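Local coordinates for protein Thiosulfate:glutathione sulfurtransferase (Homo sapiens, PDB 6BEV) that transfers the sulfane sulfur of thiosulfate to glutathione through a cysteine persulfide, producing S-sulfanylglutathione for hydrogen sulfide metabolism, at residues Ser66-Ala71 with Thr109-Ser114; Leu72-Ala77 with Ala81-Glu86. One frame throughout, in Å; residues are numbered along the deposited sequence. Where two conformers were deposited one is given.

Interaction 1 (Ser66-Ala71 with Thr109-Ser114); sequences SELESA and TQLARS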
loop_
_atom_site.group_PDB
_atom_site.type_symbol
_atom_site.label_atom_id
_atom_site.label_comp_id
_atom_site.label_asym_id
_atom_site.label_seq_id
_atom_site.Cartn_x
_atom_site.Cartn_y
_atom_site.Cartn_z
ATOM N N SER A 66 -1.715 -10.148 6.079
ATOM C CA SER A 66 -2.162 -10.829 7.290
ATOM C C SER A 66 -2.053 -9.964 8.542
ATOM O O SER A 66 -2.671 -10.294 9.561
ATOM C CB SER A 66 -1.348 -12.101 7.506
ATOM O OG SER A 66 0.034 -11.799 7.604
ATOM N N GLU A 67 -1.270 -8.887 8.498
ATOM C CA GLU A 67 -1.152 -7.921 9.586
ATOM C C GLU A 67 -2.032 -6.695 9.400
ATOM O O GLU A 67 -2.161 -5.904 10.334
ATOM C CB GLU A 67 0.292 -7.415 9.711
ATOM C CG GLU A 67 1.309 -8.480 10.057
ATOM C CD GLU A 67 2.744 -7.963 10.084
ATOM O OE1 GLU A 67 2.970 -6.753 10.337
ATOM O OE2 GLU A 67 3.654 -8.784 9.847
ATOM N N LEU A 68 -2.611 -6.500 8.219
ATOM C CA LEU A 68 -3.169 -5.194 7.874
ATOM C C LEU A 68 -4.397 -4.843 8.701
ATOM O O LEU A 68 -4.574 -3.677 9.067
ATOM C CB LEU A 68 -3.465 -5.128 6.378
ATOM C CG LEU A 68 -4.002 -3.793 5.856
ATOM C CD1 LEU A 68 -3.047 -2.640 6.113
ATOM C CD2 LEU A 68 -4.278 -3.901 4.391
ATOM N N GLU A 69 -5.279 -5.803 8.963
ATOM C CA GLU A 69 -6.435 -5.513 9.801
ATOM C C GLU A 69 -5.989 -4.976 11.153
ATOM O O GLU A 69 -6.471 -3.935 11.618
ATOM C CB GLU A 69 -7.259 -6.787 9.955
ATOM C CG GLU A 69 -8.544 -6.626 10.682
ATOM C CD GLU A 69 -9.518 -7.708 10.284
ATOM O OE1 GLU A 69 -10.669 -7.374 9.958
ATOM O OE2 GLU A 69 -9.114 -8.893 10.255
ATOM N N SER A 70 -5.051 -5.667 11.794
ATOM C CA SER A 70 -4.583 -5.214 13.092
ATOM C C SER A 70 -3.880 -3.869 12.988
ATOM O O SER A 70 -4.029 -3.022 13.876
ATOM C CB SER A 70 -3.703 -6.276 13.746
ATOM O OG SER A 70 -2.497 -6.449 13.043
ATOM N N ALA A 71 -3.122 -3.638 11.908
ATOM C CA ALA A 71 -2.465 -2.343 11.730
ATOM C C ALA A 71 -3.472 -1.204 11.621
ATOM O O ALA A 71 -3.246 -0.110 12.153
ATOM C CB ALA A 71 -1.574 -2.371 10.482
ATOM N N THR A 109 -6.716 -3.837 -0.324
ATOM C CA THR A 109 -7.473 -2.637 -0.658
ATOM C C THR A 109 -8.916 -2.777 -0.207
ATOM O O THR A 109 -9.494 -1.857 0.382
ATOM C CB THR A 109 -7.395 -2.377 -2.159
ATOM O OG1 THR A 109 -6.023 -2.175 -2.537
ATOM C CG2 THR A 109 -8.169 -1.143 -2.535
ATOM N N GLN A 110 -9.512 -3.928 -0.499
ATOM C CA GLN A 110 -10.880 -4.181 -0.062
ATOM C C GLN A 110 -10.996 -4.138 1.458
ATOM O O GLN A 110 -11.966 -3.585 2.008
ATOM C CB GLN A 110 -11.310 -5.543 -0.597
ATOM C CG GLN A 110 -11.444 -5.600 -2.102
ATOM C CD GLN A 110 -11.637 -7.015 -2.621
ATOM O OE1 GLN A 110 -11.143 -7.979 -2.029
ATOM N NE2 GLN A 110 -12.320 -7.140 -3.740
ATOM N N LEU A 111 -10.026 -4.724 2.157
ATOM C CA LEU A 111 -10.040 -4.693 3.612
ATOM C C LEU A 111 -9.991 -3.258 4.123
ATOM O O LEU A 111 -10.786 -2.851 4.988
ATOM C CB LEU A 111 -8.871 -5.525 4.153
ATOM C CG LEU A 111 -8.665 -5.494 5.664
ATOM C CD1 LEU A 111 -9.871 -6.020 6.400
ATOM C CD2 LEU A 111 -7.426 -6.309 5.995
ATOM N N ALA A 112 -9.047 -2.474 3.598
ATOM C CA ALA A 112 -8.909 -1.099 4.048
ATOM C C ALA A 112 -10.181 -0.305 3.769
ATOM O O ALA A 112 -10.673 0.421 4.643
ATOM C CB ALA A 112 -7.695 -0.456 3.379
ATOM N N ARG A 113 -10.734 -0.434 2.560
ATOM C CA ARG A 113 -11.985 0.250 2.262
ATOM C C ARG A 113 -13.076 -0.156 3.245
ATOM O O ARG A 113 -13.870 0.685 3.673
ATOM C CB ARG A 113 -12.427 -0.025 0.824
ATOM C CG ARG A 113 -11.557 0.677 -0.179
ATOM C CD ARG A 113 -12.173 0.894 -1.508
ATOM N NE ARG A 113 -11.372 1.877 -2.211
ATOM C CZ ARG A 113 -11.818 2.641 -3.193
ATOM N NH1 ARG A 113 -13.080 2.547 -3.607
ATOM N NH2 ARG A 113 -10.992 3.501 -3.766
ATOM N N SER A 114 -13.135 -1.438 3.607
ATOM C CA SER A 114 -14.195 -1.927 4.484
ATOM C C SER A 114 -14.106 -1.345 5.882
ATOM O O SER A 114 -15.105 -1.380 6.619
ATOM C CB SER A 114 -14.184 -3.455 4.555
ATOM O OG SER A 114 -13.196 -3.962 5.428
#

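Interaction 2 (Leu72-Ala77 with Ala81-Glu86); sequences LQMEPA and ALYSAE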
loop_
_atom_site.group_PDB
_atom_site.type_symbol
_atom_site.label_atom_id
_atom_site.label_comp_id
_atom_site.label_asym_id
_atom_site.label_seq_id
_atom_site.Cartn_x
_atom_site.Cartn_y
_atom_site.Cartn_z
ATOM N N LEU A 72 -4.555 -1.413 10.879
ATOM C CA LEU A 72 -5.553 -0.365 10.724
ATOM C C LEU A 72 -6.423 -0.212 11.962
ATOM O O LEU A 72 -7.033 0.843 12.140
ATOM C CB LEU A 72 -6.404 -0.617 9.477
ATOM C CG LEU A 72 -5.626 -0.592 8.165
ATOM C CD1 LEU A 72 -6.552 -0.935 7.003
ATOM C CD2 LEU A 72 -4.949 0.759 7.921
ATOM N N GLN A 73 -6.485 -1.226 12.821
ATOM C CA GLN A 73 -7.280 -1.146 14.043
ATOM C C GLN A 73 -6.492 -0.620 15.227
ATOM O O GLN A 73 -7.103 -0.123 16.184
ATOM C CB GLN A 73 -7.829 -2.530 14.412
ATOM C CG GLN A 73 -8.809 -3.116 13.417
ATOM C CD GLN A 73 -10.245 -2.656 13.616
ATOM O OE1 GLN A 73 -10.534 -1.669 14.318
ATOM N NE2 GLN A 73 -11.165 -3.373 13.002
ATOM N N MET A 74 -5.170 -0.743 15.229
ATOM C CA MET A 74 -4.420 -0.434 16.434
ATOM C C MET A 74 -4.284 1.073 16.618
ATOM O O MET A 74 -4.448 1.867 15.691
ATOM C CB MET A 74 -3.050 -1.122 16.429
ATOM C CG MET A 74 -2.080 -0.625 15.367
ATOM S SD MET A 74 -0.426 -1.356 15.452
ATOM C CE MET A 74 -0.702 -3.093 14.959
ATOM N N GLU A 75 -4.003 1.469 17.855
ATOM C CA GLU A 75 -3.879 2.884 18.133
ATOM C C GLU A 75 -2.689 3.491 17.382
ATOM O O GLU A 75 -1.689 2.810 17.105
ATOM C CB GLU A 75 -3.737 3.106 19.633
ATOM C CG GLU A 75 -4.988 2.684 20.418
ATOM C CD GLU A 75 -6.232 3.420 19.959
ATOM O OE1 GLU A 75 -6.210 4.662 19.967
ATOM O OE2 GLU A 75 -7.219 2.761 19.565
ATOM N N PRO A 76 -2.763 4.784 17.050
ATOM C CA PRO A 76 -1.664 5.405 16.284
ATOM C C PRO A 76 -0.276 5.206 16.880
ATOM O O PRO A 76 0.674 4.951 16.130
ATOM C CB PRO A 76 -2.083 6.878 16.225
ATOM C CG PRO A 76 -3.576 6.824 16.245
ATOM C CD PRO A 76 -3.919 5.692 17.179
ATOM N N ALA A 77 -0.110 5.336 18.196
ATOM C CA ALA A 77 1.222 5.162 18.761
ATOM C C ALA A 77 1.704 3.723 18.620
ATOM O O ALA A 77 2.910 3.487 18.461
ATOM C CB ALA A 77 1.252 5.601 20.224
ATOM N N ALA A 81 5.052 2.489 16.639
ATOM C CA ALA A 81 6.038 1.609 17.256
ATOM C C ALA A 81 6.353 0.415 16.354
ATOM O O ALA A 81 7.521 0.059 16.162
ATOM C CB ALA A 81 5.551 1.136 18.617
ATOM N N LEU A 82 5.323 -0.243 15.820
ATOM C CA LEU A 82 5.570 -1.478 15.082
ATOM C C LEU A 82 6.136 -1.209 13.695
ATOM O O LEU A 82 7.028 -1.933 13.239
ATOM C CB LEU A 82 4.290 -2.299 14.982
ATOM C CG LEU A 82 4.434 -3.688 14.365
ATOM C CD1 LEU A 82 5.520 -4.518 15.038
ATOM C CD2 LEU A 82 3.112 -4.403 14.395
ATOM N N TYR A 83 5.610 -0.196 13.006
ATOM C CA TYR A 83 5.905 0.039 11.595
ATOM C C TYR A 83 6.854 1.206 11.339
ATOM O O TYR A 83 7.289 1.384 10.198
ATOM C CB TYR A 83 4.591 0.213 10.796
ATOM C CG TYR A 83 3.765 -1.050 10.844
ATOM C CD1 TYR A 83 4.171 -2.191 10.166
ATOM C CD2 TYR A 83 2.622 -1.123 11.619
ATOM C CE1 TYR A 83 3.456 -3.369 10.246
ATOM C CE2 TYR A 83 1.901 -2.299 11.696
ATOM C CZ TYR A 83 2.324 -3.419 11.025
ATOM O OH TYR A 83 1.573 -4.582 11.156
ATOM N N SER A 84 7.192 1.995 12.359
ATOM C CA SER A 84 8.136 3.106 12.220
ATOM C C SER A 84 7.652 4.138 11.205
ATOM O O SER A 84 8.448 4.724 10.469
ATOM C CB SER A 84 9.540 2.613 11.861
ATOM O OG SER A 84 10.042 1.738 12.843
ATOM N N ALA A 85 6.345 4.379 11.187
ATOM C CA ALA A 85 5.719 5.335 10.282
ATOM C C ALA A 85 4.400 5.744 10.921
ATOM O O ALA A 85 3.906 5.079 11.829
ATOM C CB ALA A 85 5.472 4.737 8.892
ATOM N N GLU A 86 3.830 6.845 10.437
ATOM C CA GLU A 86 2.578 7.344 10.991
ATOM C C GLU A 86 1.388 6.566 10.428
ATOM O O GLU A 86 1.322 6.274 9.232
ATOM C CB GLU A 86 2.430 8.833 10.675
ATOM C CG GLU A 86 1.247 9.513 11.350
ATOM C CD GLU A 86 1.262 11.029 11.182
ATOM O OE1 GLU A 86 2.231 11.681 11.631
ATOM O OE2 GLU A 86 0.303 11.574 10.598
#

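Interaction 1 (Ser66-Ala71 with Thr109-Ser114)
The carboxylate of Glu-69 and the peptide group joining Leu-68 to Glu-69 each turn one face toward a methyl of Leu-111. CD1 of Leu-111 lies beneath the carboxylate plane, displaced toward one oxygen, and comes within 3.9 Å of Glu-69 OE1. CD2 lies under the nitrogen end of the peptide, 3.7 Å from Glu-69 N, and so meets the backbone of helix 65-73 as well as its side chains. The same methyl is 4.0 Å from Glu-69 CB and 4.2 Å from Leu-68 CB, completing a small patch in which one branched side chain of helix 103-114 fits against two consecutive residues of the facing helix. Leu-111 owes this reach to a CG set opposite its own nitrogen (chi1 175°), which sends both methyls across the gap. The backbones themselves stay apart, with Glu-69 CA 7.2 Å from Leu-111 CA. Glu-69, with an extended chain, runs across Leu-111 at roughly a right angle, touching it with CB at one end and the carboxylate at the other, on the exposed side.

Leu-68 is buried and its side chain also packs on Ile-63 and Phe-97. Thr-109 and Ala-112 also rest on Phe-97, so both helices pack on the same residue of the parallel rhodanese sheet. In helix 103-114 a serine hydroxyl folds back on the backbone: Ser-114 OG donates to Leu-111 O at 2.7 Å.

No hydrogen bond or salt bridge spans the two segments. With no directional bond between them, the contact rests on dispersion, and the exposed carboxylate of Glu-69 can probably stay hydrated while its chain packs on Leu-111.

Interaction 2 (Leu72-Ala77 with Ala81-Glu86)
Met-74 and the pair Leu-82 and Tyr-83 provide the apolar part of this contact, and the S-methyl does all the touching. Met-74 CE comes 4.1 Å from Leu-82 CD2, the two side chains crossing at about a right angle, and 4.2 Å from Tyr-83 CE2, where it approaches the ring at its edge and close to its plane. A bend at the thioether (chi3 69°) brings the methyl round into the angle between leucine and ring. Leu-82 in turn sets CG 3.9 Å above one face of the Tyr-83 ring, offset toward its rim, so edge and face of the same ring have an aliphatic neighbour. The phenolic OH is held by Glu-67.

The polar part is backbone. Ala-81 N donates to Ala-77 O at 3.0 Å with an N-H...O angle of 155°, the i to i+4 bond of an alpha-helix, and Ala-81 CB lies 3.5 Å from the same oxygen. The bond lies within helix 76-83, which has Glu-75 at its N-cap position and Pro-76 as its first residue. After Tyr-83 the chain leaves the helix at Ser-84 with positive phi.

Lys-87 NZ hydrogen-bonds Leu-72 O and Met-74 O, drawing the chain beyond helix 76-83 back to the end of helix 65-73. The contact thus packs the turn between helices 65-73 and 76-83 against the later part of the second helix, at the protein surface, lying between strands 61-62 and 95-98 in sequence, with Tyr-83 inward against Phe-79 and Ile-63 and Leu-72 packed on Leu-115 and Tyr-117.

Helix 65-73 takes part in both contacts, whose centres are 13 Å apart, and interaction 2 is nested within the chain loop that interaction 1 closes. Tyr-83 joins them most directly: its OH lies 2.7 Å from Glu-67 OE1, a probable hydrogen bond, and its CE2 is 3.7 Å from Ala-71 CB. Glu-67 also forms a salt bridge with Arg-49. At the other flank Leu-72 CD1 reaches Ala-112 CA at 3.8 Å, extending the packing between helices 65-73 and 103-114. The side chain of Leu-68 in interaction 1 is about 11 Å from that of Cys-99, the active-site residue that forms the persulfide intermediate; interaction 2 lies away from the active site.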